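Local coordinates for Mlr6093 protein (Mesorhizobium loti, PDB 2QJ8) that probably acts as a zinc-dependent hydrolase of the succinylglutamate desuccinylase/aspartoacylase family, cleaving linear amide or ester bonds, at residues 287-290 against 294-297; 310-315 against 321-326; 180-185 against 257-262. One frame throughout, in Å; residues are numbered along the deposited sequence. Where two conformers were deposited one is given.

Interaction 1 (287-290 against 294-297); sequences LHPM and SAAS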
ATOM      1  N   LEU A 287       5.749 -11.293  15.306  1.00 23.99           N
ATOM      2  CA  LEU A 287       4.538 -11.943  14.865  1.00 23.52           C
ATOM      3  C   LEU A 287       3.598 -12.046  16.065  1.00 21.47           C
ATOM      4  O   LEU A 287       3.941 -12.604  17.097  1.00 22.73           O
ATOM      5  CB  LEU A 287       4.865 -13.320  14.290  1.00 25.60           C
ATOM      6  CG  LEU A 287       3.760 -14.105  13.593  1.00 25.28           C
ATOM      7  CD1 LEU A 287       3.424 -13.494  12.246  1.00 22.23           C
ATOM      8  CD2 LEU A 287       4.231 -15.523  13.417  1.00 33.96           C
ATOM      9  N   HIS A 288       2.422 -11.454  15.930  1.00 23.68           N
ATOM     10  CA  HIS A 288       1.413 -11.465  16.959  1.00 21.64           C
ATOM     11  C   HIS A 288       0.412 -12.569  16.600  1.00 23.10           C
ATOM     12  O   HIS A 288      -0.185 -12.497  15.524  1.00 25.25           O
ATOM     13  CB  HIS A 288       0.703 -10.107  16.977  1.00 22.37           C
ATOM     14  CG  HIS A 288       1.616  -8.945  17.225  1.00 23.25           C
ATOM     15  ND1 HIS A 288       2.102  -8.636  18.475  1.00 28.29           N
ATOM     16  CD2 HIS A 288       2.113  -8.005  16.388  1.00 23.89           C
ATOM     17  CE1 HIS A 288       2.872  -7.567  18.396  1.00 26.40           C
ATOM     18  NE2 HIS A 288       2.889  -7.160  17.143  1.00 22.84           N
ATOM     19  N   PRO A 289       0.171 -13.549  17.498  1.00 26.51           N
ATOM     20  CA  PRO A 289      -0.780 -14.644  17.202  1.00 27.86           C
ATOM     21  C   PRO A 289      -2.227 -14.175  17.039  1.00 28.17           C
ATOM     22  O   PRO A 289      -2.715 -13.420  17.877  1.00 27.55           O
ATOM     23  CB  PRO A 289      -0.654 -15.538  18.428  1.00 29.15           C
ATOM     24  CG  PRO A 289      -0.273 -14.623  19.512  1.00 29.82           C
ATOM     25  CD  PRO A 289       0.698 -13.681  18.865  1.00 26.83           C
HETATM   26  N   MSE A 290      -2.911 -14.675  16.004  1.00 29.83           N
HETATM   27  CA  MSE A 290      -4.282 -14.227  15.670  0.50 30.60           C
HETATM   28  C   MSE A 290      -5.458 -14.609  16.582  1.00 29.59           C
HETATM   29  O   MSE A 290      -6.410 -13.817  16.711  1.00 30.82           O
HETATM   30  CB  MSE A 290      -4.620 -14.602  14.213  0.50 30.52           C
HETATM   31  CG  MSE A 290      -4.005 -13.663  13.196  0.50 27.49           C
HETATM   32 SE   MSE A 290      -3.639 -14.515  11.466  0.37 41.22          SE
ATOM     33  N   SER A 294      -3.696 -13.553  25.163  1.00 30.00           N
ATOM     34  CA  SER A 294      -2.885 -14.052  26.267  1.00 31.33           C
ATOM     35  C   SER A 294      -1.537 -14.585  25.786  1.00 32.81           C
ATOM     36  O   SER A 294      -0.549 -14.487  26.523  1.00 33.47           O
ATOM     37  CB  SER A 294      -3.636 -15.161  27.007  1.00 31.26           C
ATOM     38  OG  SER A 294      -4.209 -16.046  26.063  1.00 33.89           O
ATOM     39  N   ALA A 295      -1.496 -15.150  24.571  1.00 31.02           N
ATOM     40  CA  ALA A 295      -0.263 -15.706  24.008  1.00 31.41           C
ATOM     41  C   ALA A 295       0.798 -14.635  23.690  1.00 32.54           C
ATOM     42  O   ALA A 295       0.468 -13.511  23.303  1.00 33.30           O
ATOM     43  CB  ALA A 295      -0.577 -16.529  22.766  1.00 30.86           C
ATOM     44  N   ALA A 296       2.069 -15.004  23.870  1.00 32.89           N
ATOM     45  CA  ALA A 296       3.218 -14.119  23.611  1.00 31.92           C
ATOM     46  C   ALA A 296       3.490 -13.997  22.112  1.00 30.23           C
ATOM     47  O   ALA A 296       3.148 -14.894  21.328  1.00 30.52           O
ATOM     48  CB  ALA A 296       4.499 -14.643  24.339  1.00 33.03           C
ATOM     49  N   SER A 297       4.057 -12.855  21.730  1.00 28.16           N
ATOM     50  CA  SER A 297       4.437 -12.597  20.348  0.50 29.43           C
ATOM     51  C   SER A 297       5.776 -13.287  20.053  1.00 29.09           C
ATOM     52  O   SER A 297       6.587 -13.527  20.980  1.00 30.44           O
ATOM     53  CB  SER A 297       4.536 -11.094  20.076  0.50 28.79           C
ATOM     54  OG  SER A 297       5.500 -10.487  20.912  0.50 29.12           O
TER
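Pro289 packs on Ala295 and Ala296, while Leu287 and His288 meet Ser297, in a small surface contact at the base of the connecting loop of a beta hairpin, where strand 283-288 gives way to the loop that leads into strand 298-301. It buries 188 Å², both sides summed, and rests on van der Waals packing instead of hydrogen bonds between the two segments. The proline ring and Ser297 carry much of it. CG of Pro289 lies 3.8 Å from CB of Ala295, a ring methylene against a methyl group, and CD of Pro289 comes to 3.7 Å from Ala296 O. A proline nitrogen in a chain bears no hydrogen, and this carbonyl therefore meets ring carbons rather than an amide donor. Nearer the strand the backbones themselves draw together, with Leu287 O 3.3 Å from CA of Ser297. The imidazole joins in obliquely: CG of His288 is anti to its carbonyl carbon (chi1 -59°), and ND1 of the ring lies 3.8 Å from CB of Ser297, while NE2 is hydrogen-bonded to Glu269. A glycine in place of Pro289 would probably open a gap beside the Ala295 methyl and free the chain to turn where it leaves the strand. Arg66 of the second subunit donates a hydrogen bond to Pro289 O, bringing this hairpin end to the dimer interface. Around the contact, strand 283-288 is an inner member of a four-stranded antiparallel sheet, Leu287 bonding to Ile298 of strand 298-301 and His288 to Ile267 of strand 266-270.

Interaction 2 (310-315 against 321-326); sequences AIRSAM and EEVAIL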
ATOM      1  N   ALA A 310      14.032  -5.226   1.669  1.00 23.68           N
ATOM      2  CA  ALA A 310      12.590  -5.179   1.611  1.00 24.34           C
ATOM      3  C   ALA A 310      12.003  -5.719   2.902  1.00 25.00           C
ATOM      4  O   ALA A 310      12.590  -6.605   3.527  1.00 24.97           O
ATOM      5  CB  ALA A 310      12.080  -5.991   0.399  1.00 22.28           C
ATOM      6  N   ILE A 311      10.853  -5.180   3.297  1.00 27.07           N
ATOM      7  CA  ILE A 311      10.164  -5.608   4.518  1.00 26.76           C
ATOM      8  C   ILE A 311       8.664  -5.374   4.356  1.00 25.63           C
ATOM      9  O   ILE A 311       8.264  -4.377   3.762  1.00 23.93           O
ATOM     10  CB  ILE A 311      10.738  -4.918   5.784  1.00 28.21           C
ATOM     11  CG1 ILE A 311      10.188  -5.620   7.055  1.00 30.12           C
ATOM     12  CG2 ILE A 311      10.495  -3.388   5.748  1.00 27.99           C
ATOM     13  CD1 ILE A 311      10.833  -5.239   8.311  1.00 25.87           C
ATOM     14  N   ARG A 312       7.852  -6.336   4.824  1.00 25.75           N
ATOM     15  CA  ARG A 312       6.391  -6.239   4.748  0.50 24.31           C
ATOM     16  C   ARG A 312       5.848  -5.167   5.644  1.00 24.13           C
ATOM     17  O   ARG A 312       6.455  -4.849   6.678  1.00 26.06           O
ATOM     18  CB  ARG A 312       5.687  -7.524   5.206  0.50 23.06           C
ATOM     19  CG  ARG A 312       5.669  -8.641   4.239  0.50 28.98           C
ATOM     20  CD  ARG A 312       4.599  -9.682   4.664  0.50 26.97           C
ATOM     21  NE  ARG A 312       4.699 -10.937   3.912  0.50 27.28           N
ATOM     22  CZ  ARG A 312       4.368 -11.108   2.627  0.50 27.77           C
ATOM     23  NH1 ARG A 312       3.905 -10.117   1.867  0.50 37.01           N
ATOM     24  NH2 ARG A 312       4.533 -12.309   2.078  0.50 32.15           N
ATOM     25  N   SER A 313       4.684  -4.636   5.264  1.00 23.63           N
ATOM     26  CA  SER A 313       3.936  -3.685   6.068  1.00 25.49           C
ATOM     27  C   SER A 313       3.212  -4.528   7.098  1.00 24.55           C
ATOM     28  O   SER A 313       3.124  -5.753   6.947  1.00 24.53           O
ATOM     29  CB  SER A 313       2.890  -2.977   5.215  1.00 27.42           C
ATOM     30  OG  SER A 313       3.526  -2.334   4.116  1.00 42.92           O
ATOM     31  N   ALA A 314       2.720  -3.892   8.148  1.00 23.90           N
ATOM     32  CA  ALA A 314       1.936  -4.600   9.170  1.00 24.24           C
ATOM     33  C   ALA A 314       0.718  -5.243   8.490  1.00 25.71           C
ATOM     34  O   ALA A 314      -0.103  -4.553   7.852  1.00 24.43           O
ATOM     35  CB  ALA A 314       1.523  -3.673  10.274  1.00 24.57           C
HETATM   36  N   MSE A 315       0.634  -6.571   8.560  1.00 25.15           N
HETATM   37  CA  MSE A 315      -0.407  -7.309   7.853  0.50 25.31           C
HETATM   38  C   MSE A 315      -0.520  -8.704   8.417  1.00 23.53           C
HETATM   39  O   MSE A 315       0.396  -9.158   9.085  1.00 24.14           O
HETATM   40  CB  MSE A 315       0.001  -7.460   6.373  0.50 26.23           C
HETATM   41  CG  MSE A 315       1.255  -8.383   6.155  0.50 23.16           C
HETATM   42 SE   MSE A 315       1.783  -8.680   4.318  0.37 29.96          SE
HETATM   43  CE  MSE A 315       0.032  -9.211   3.573  0.50 23.55           C
ATOM     44  N   GLU A 321       5.558 -17.542   5.335  1.00 32.37           N
ATOM     45  CA  GLU A 321       5.528 -16.474   4.350  1.00 33.47           C
ATOM     46  C   GLU A 321       6.709 -15.573   4.579  1.00 30.80           C
ATOM     47  O   GLU A 321       7.040 -15.314   5.723  1.00 29.55           O
ATOM     48  CB  GLU A 321       4.288 -15.604   4.431  1.00 34.50           C
ATOM     49  CG  GLU A 321       3.083 -16.168   3.739  1.00 42.97           C
ATOM     50  CD  GLU A 321       2.041 -15.104   3.544  1.00 42.32           C
ATOM     51  OE1 GLU A 321       2.297 -14.131   2.787  1.00 56.59           O
ATOM     52  OE2 GLU A 321       0.962 -15.249   4.137  1.00 41.73           O
ATOM     53  N   GLU A 322       7.279 -15.071   3.482  1.00 30.95           N
ATOM     54  CA  GLU A 322       8.443 -14.204   3.515  1.00 34.01           C
ATOM     55  C   GLU A 322       7.996 -12.851   4.050  1.00 31.16           C
ATOM     56  O   GLU A 322       7.009 -12.292   3.598  1.00 32.47           O
ATOM     57  CB  GLU A 322       9.103 -14.057   2.121  1.00 34.44           C
ATOM     58  CG  GLU A 322       9.771 -15.346   1.564  1.00 39.94           C
ATOM     59  CD  GLU A 322      10.586 -15.114   0.253  1.00 43.00           C
ATOM     60  OE1 GLU A 322      10.349 -14.110  -0.486  1.00 44.31           O
ATOM     61  OE2 GLU A 322      11.465 -15.968  -0.036  1.00 56.70           O
ATOM     62  N   VAL A 323       8.702 -12.362   5.055  1.00 29.21           N
ATOM     63  CA  VAL A 323       8.352 -11.091   5.687  1.00 26.30           C
ATOM     64  C   VAL A 323       9.410 -10.028   5.561  1.00 22.52           C
ATOM     65  O   VAL A 323       9.110  -8.888   5.749  1.00 23.44           O
ATOM     66  CB  VAL A 323       7.929 -11.278   7.160  1.00 24.05           C
ATOM     67  CG1 VAL A 323       6.654 -12.115   7.212  1.00 24.77           C
ATOM     68  CG2 VAL A 323       9.065 -11.882   8.002  1.00 22.49           C
ATOM     69  N   ALA A 324      10.655 -10.411   5.294  1.00 26.39           N
ATOM     70  CA  ALA A 324      11.732  -9.460   5.107  1.00 26.15           C
ATOM     71  C   ALA A 324      12.801 -10.048   4.181  1.00 25.82           C
ATOM     72  O   ALA A 324      13.008 -11.272   4.165  1.00 27.91           O
ATOM     73  CB  ALA A 324      12.340  -9.052   6.494  1.00 22.88           C
ATOM     74  N   ILE A 325      13.419  -9.179   3.378  1.00 24.06           N
ATOM     75  CA  ILE A 325      14.527  -9.568   2.510  0.50 24.03           C
ATOM     76  C   ILE A 325      15.714  -8.712   2.902  1.00 24.77           C
ATOM     77  O   ILE A 325      15.691  -7.487   2.754  1.00 24.84           O
ATOM     78  CB  ILE A 325      14.227  -9.404   1.032  0.50 25.42           C
ATOM     79  CG1 ILE A 325      13.014 -10.265   0.663  0.50 25.59           C
ATOM     80  CG2 ILE A 325      15.443  -9.843   0.204  0.50 22.77           C
ATOM     81  CD1 ILE A 325      12.564 -10.041  -0.699  0.50 31.92           C
ATOM     82  N   LEU A 326      16.728  -9.376   3.438  1.00 24.45           N
ATOM     83  CA  LEU A 326      17.954  -8.746   3.884  1.00 26.33           C
ATOM     84  C   LEU A 326      18.972  -9.006   2.772  1.00 26.54           C
ATOM     85  O   LEU A 326      18.794  -9.909   1.957  1.00 26.24           O
ATOM     86  CB  LEU A 326      18.390  -9.322   5.240  1.00 25.44           C
ATOM     87  CG  LEU A 326      17.746  -8.780   6.527  1.00 29.49           C
ATOM     88  CD1 LEU A 326      16.321  -8.299   6.397  1.00 23.96           C
ATOM     89  CD2 LEU A 326      17.887  -9.771   7.695  1.00 27.57           C
TER
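Arg312 and Val323 face each other where an antiparallel strand pair reaches a classic beta bulge, formed by Val323 and Ala324 opposite Leu260 of the next strand. The short strand segments 310-312 and 322-326 run at 163° to each other. Along them the side chains alternate: Ala310 and Ile325, a hydrogen-bonded pair, place their CB atoms 4.1 Å apart on one face, and Ile311 and Ala324, a non-hydrogen-bonded pair, bring CG1 of the isoleucine alongside the alanine methyl on the other. Arg312 N closes the ladder on Val323 O at 3.0 Å. From there the modelled arginine chain departs from the ladder. A chi1 of -78° sets CG beside the backbone N, and the chain, extended as far as NE, runs along the end of the other strand and crosses the Glu321 side chain at about a right angle. The guanidinium and carboxylate planes stand 75° apart. OE1 lies well out of the guanidinium plane, and the salt bridge of Arg312 NH2 with Glu321 OE1, 3.0 Å, is therefore one of charges, with no N-H aimed at the oxygen. The other carboxylate oxygen, OE2, accepts from the backbone N of Gln318. At the edge of the guanidinium, near its plane, CG1 of Val323 sits 4.0 Å from Arg312 NE.

Interaction 3 (180-185 against 257-262); sequences LLWEHN and SDQLKS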
ATOM      1  N   LEU A 180      20.520  -5.421  -6.686  1.00 28.90           N
ATOM      2  CA  LEU A 180      20.520  -6.634  -5.873  1.00 26.55           C
ATOM      3  C   LEU A 180      20.721  -7.903  -6.671  1.00 27.44           C
ATOM      4  O   LEU A 180      19.907  -8.191  -7.538  1.00 30.04           O
ATOM      5  CB  LEU A 180      19.205  -6.754  -5.095  1.00 24.48           C
ATOM      6  CG  LEU A 180      19.048  -7.910  -4.084  1.00 26.30           C
ATOM      7  CD1 LEU A 180      20.028  -7.858  -2.907  1.00 21.48           C
ATOM      8  CD2 LEU A 180      17.621  -7.944  -3.585  1.00 25.76           C
ATOM      9  N   LEU A 181      21.772  -8.656  -6.339  1.00 27.81           N
ATOM     10  CA  LEU A 181      21.998  -9.959  -6.950  0.50 28.66           C
ATOM     11  C   LEU A 181      21.153 -10.947  -6.139  1.00 28.60           C
ATOM     12  O   LEU A 181      21.300 -11.064  -4.928  1.00 28.48           O
ATOM     13  CB  LEU A 181      23.473 -10.364  -6.957  0.50 28.86           C
ATOM     14  CG  LEU A 181      24.504  -9.425  -7.586  0.50 30.03           C
ATOM     15  CD1 LEU A 181      25.784 -10.218  -7.824  0.50 31.21           C
ATOM     16  CD2 LEU A 181      24.037  -8.821  -8.888  0.50 35.75           C
ATOM     17  N   TRP A 182      20.244 -11.649  -6.802  1.00 30.55           N
ATOM     18  CA  TRP A 182      19.354 -12.563  -6.116  1.00 32.55           C
ATOM     19  C   TRP A 182      18.833 -13.668  -7.036  1.00 32.83           C
ATOM     20  O   TRP A 182      18.102 -13.404  -7.976  1.00 28.69           O
ATOM     21  CB  TRP A 182      18.182 -11.760  -5.522  1.00 33.19           C
ATOM     22  CG  TRP A 182      17.183 -12.564  -4.713  1.00 35.03           C
ATOM     23  CD1 TRP A 182      17.368 -13.808  -4.153  1.00 36.82           C
ATOM     24  CD2 TRP A 182      15.897 -12.118  -4.254  1.00 33.13           C
ATOM     25  NE1 TRP A 182      16.249 -14.188  -3.461  1.00 38.80           N
ATOM     26  CE2 TRP A 182      15.334 -13.172  -3.493  1.00 33.38           C
ATOM     27  CE3 TRP A 182      15.155 -10.954  -4.437  1.00 34.41           C
ATOM     28  CZ2 TRP A 182      14.058 -13.091  -2.921  1.00 37.98           C
ATOM     29  CZ3 TRP A 182      13.885 -10.871  -3.859  1.00 35.44           C
ATOM     30  CH2 TRP A 182      13.353 -11.942  -3.122  1.00 36.23           C
ATOM     31  N   GLU A 183      19.173 -14.906  -6.688  1.00 35.45           N
ATOM     32  CA  GLU A 183      18.784 -16.088  -7.436  1.00 39.19           C
ATOM     33  C   GLU A 183      17.457 -16.586  -6.875  1.00 39.75           C
ATOM     34  O   GLU A 183      17.382 -17.613  -6.215  1.00 41.55           O
ATOM     35  CB  GLU A 183      19.911 -17.117  -7.361  1.00 38.04           C
ATOM     36  CG  GLU A 183      19.743 -18.299  -8.267  1.00 40.49           C
ATOM     37  CD  GLU A 183      20.991 -19.202  -8.353  1.00 43.93           C
ATOM     38  OE1 GLU A 183      22.134 -18.794  -8.005  1.00 43.85           O
ATOM     39  OE2 GLU A 183      20.813 -20.345  -8.802  1.00 45.53           O
ATOM     40  N   HIS A 184      16.404 -15.836  -7.174  1.00 39.55           N
ATOM     41  CA  HIS A 184      15.046 -16.136  -6.666  1.00 40.89           C
ATOM     42  C   HIS A 184      14.301 -17.273  -7.389  1.00 42.50           C
ATOM     43  O   HIS A 184      13.348 -17.832  -6.850  1.00 44.30           O
ATOM     44  CB  HIS A 184      14.169 -14.863  -6.600  1.00 40.74           C
ATOM     45  CG  HIS A 184      14.114 -14.059  -7.869  1.00 40.70           C
ATOM     46  ND1 HIS A 184      13.350 -14.421  -8.960  1.00 36.77           N
ATOM     47  CD2 HIS A 184      14.709 -12.889  -8.201  1.00 35.10           C
ATOM     48  CE1 HIS A 184      13.486 -13.515  -9.909  1.00 36.49           C
ATOM     49  NE2 HIS A 184      14.309 -12.576  -9.474  1.00 35.59           N
ATOM     50  N   ASN A 185      14.750 -17.617  -8.592  1.00 40.95           N
ATOM     51  CA  ASN A 185      14.152 -18.651  -9.438  1.00 44.10           C
ATOM     52  C   ASN A 185      12.657 -18.468  -9.794  1.00 44.16           C
ATOM     53  O   ASN A 185      11.967 -19.422 -10.148  1.00 44.59           O
ATOM     54  CB  ASN A 185      14.479 -20.053  -8.876  1.00 43.83           C
ATOM     55  CG  ASN A 185      15.972 -20.386  -8.954  1.00 49.03           C
ATOM     56  OD1 ASN A 185      16.581 -20.802  -7.957  1.00 45.92           O
ATOM     57  ND2 ASN A 185      16.573 -20.192 -10.140  1.00 35.59           N
ATOM     58  N   SER A 257      19.405 -17.602   3.603  1.00 31.28           N
ATOM     59  CA  SER A 257      19.422 -17.199   5.025  1.00 33.17           C
ATOM     60  C   SER A 257      18.988 -15.710   5.288  1.00 32.81           C
ATOM     61  O   SER A 257      18.691 -15.341   6.434  1.00 30.05           O
ATOM     62  CB  SER A 257      20.783 -17.476   5.642  1.00 33.08           C
ATOM     63  OG  SER A 257      21.788 -16.740   5.001  1.00 39.71           O
ATOM     64  N   ASP A 258      18.968 -14.896   4.223  1.00 31.41           N
ATOM     65  CA  ASP A 258      18.580 -13.504   4.264  1.00 32.17           C
ATOM     66  C   ASP A 258      17.089 -13.286   4.016  1.00 32.53           C
ATOM     67  O   ASP A 258      16.617 -12.156   4.145  1.00 31.37           O
ATOM     68  CB  ASP A 258      19.325 -12.723   3.182  1.00 29.77           C
ATOM     69  CG  ASP A 258      20.810 -12.707   3.354  1.00 33.59           C
ATOM     70  OD1 ASP A 258      21.267 -12.402   4.462  1.00 33.67           O
ATOM     71  OD2 ASP A 258      21.527 -12.908   2.346  1.00 38.97           O
ATOM     72  N   GLN A 259      16.370 -14.338   3.613  1.00 32.80           N
ATOM     73  CA  GLN A 259      14.942 -14.268   3.336  1.00 33.47           C
ATOM     74  C   GLN A 259      14.225 -14.747   4.579  1.00 33.17           C
ATOM     75  O   GLN A 259      14.091 -15.941   4.800  1.00 33.80           O
ATOM     76  CB  GLN A 259      14.587 -15.144   2.131  1.00 33.32           C
ATOM     77  CG  GLN A 259      15.240 -14.681   0.828  1.00 36.27           C
ATOM     78  CD  GLN A 259      15.168 -15.734  -0.246  1.00 38.40           C
ATOM     79  OE1 GLN A 259      16.156 -16.022  -0.902  1.00 43.98           O
ATOM     80  NE2 GLN A 259      14.011 -16.362  -0.384  1.00 44.32           N
ATOM     81  N   LEU A 260      13.774 -13.806   5.402  1.00 31.38           N
ATOM     82  CA  LEU A 260      13.146 -14.144   6.663  1.00 29.47           C
ATOM     83  C   LEU A 260      11.636 -14.448   6.453  1.00 29.87           C
ATOM     84  O   LEU A 260      10.925 -13.723   5.755  1.00 28.36           O
ATOM     85  CB  LEU A 260      13.402 -13.031   7.689  1.00 29.70           C
ATOM     86  CG  LEU A 260      14.868 -12.638   7.915  1.00 29.71           C
ATOM     87  CD1 LEU A 260      14.913 -11.505   8.904  1.00 31.65           C
ATOM     88  CD2 LEU A 260      15.703 -13.802   8.431  1.00 33.04           C
ATOM     89  N   LYS A 261      11.184 -15.529   7.076  1.00 31.37           N
ATOM     90  CA  LYS A 261       9.812 -16.024   6.969  1.00 32.24           C
ATOM     91  C   LYS A 261       9.160 -16.104   8.352  1.00 30.81           C
ATOM     92  O   LYS A 261       9.845 -16.211   9.356  1.00 32.16           O
ATOM     93  CB  LYS A 261       9.813 -17.419   6.319  1.00 33.38           C
ATOM     94  CG  LYS A 261      10.319 -17.459   4.857  1.00 34.19           C
ATOM     95  CD  LYS A 261      10.598 -18.893   4.394  1.00 34.97           C
ATOM     96  N   SER A 262       7.836 -16.004   8.397  1.00 30.41           N
ATOM     97  CA  SER A 262       7.096 -16.153   9.618  1.00 30.50           C
ATOM     98  C   SER A 262       7.044 -17.658   9.928  1.00 30.35           C
ATOM     99  O   SER A 262       6.821 -18.458   9.026  1.00 30.07           O
ATOM    100  CB  SER A 262       5.677 -15.628   9.448  1.00 32.93           C
ATOM    101  OG  SER A 262       5.033 -16.258   8.342  1.00 37.24           O
TER
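Gln259 reaches across to the indole of Trp182 where two parallel strands have already moved apart: the nearest CA atoms, those of Trp182 and Asp258, are 10.5 Å from each other, and side chains alone span the distance. Followed outward, Gln259 starts with CB directed toward the tryptophan. At CG the chain swings to the side of the backbone N, away from the carbonyl carbon (chi1 -64°), and its extended course from there delivers the amide to the nitrogen-bearing edge of the indole. CD arrives 3.7 Å from NE1 of Trp182 and 3.9 Å from its CZ2. OE1 then accepts the indole N-H, with Trp182 NE1 3.1 Å from Gln259 OE1. This bond is bent, 141° at the hydrogen, and the donor stands well above the carbonyl plane instead of on a lone pair. NE2 passes 4.1 Å from CZ2 of Trp182 and gives its own hydrogen bond to the carboxylate of Glu322. On the indole side, CB of His184, the last residue of the inverse gamma turn centred on Glu183, rests 3.7 Å above one face, offset toward the rim. The buried indole N-H thus has an acceptor, and the amide is probably held in one orientation, since a flip would set NH2 against the indole N-H and an oxygen against the carboxylate.

In the fold
Going from the N terminus, 180-185 comes first, in the catalytic domain of the aspartoacylase family, and interaction 3 closes a long loop of 71 residues when the chain reaches 257-262. Interaction 1 follows across a three-residue gap, joining the end of strand 283-288 to the loop before strand 298-301. Interaction 2 joins strands 306-312 and 322-329, with strand 315-317 in the chain between them. The three lie in series, none nested in or crossing another. Strands 250-261 and 322-329 are neighbours, and there interactions 2 and 3 touch, Leu260 and Val323 pairing through their backbones. Interaction 1 is more peripheral, its centre about 34 Å from the centre of the chain, and meets interaction 3 through Leu287 and Ser262.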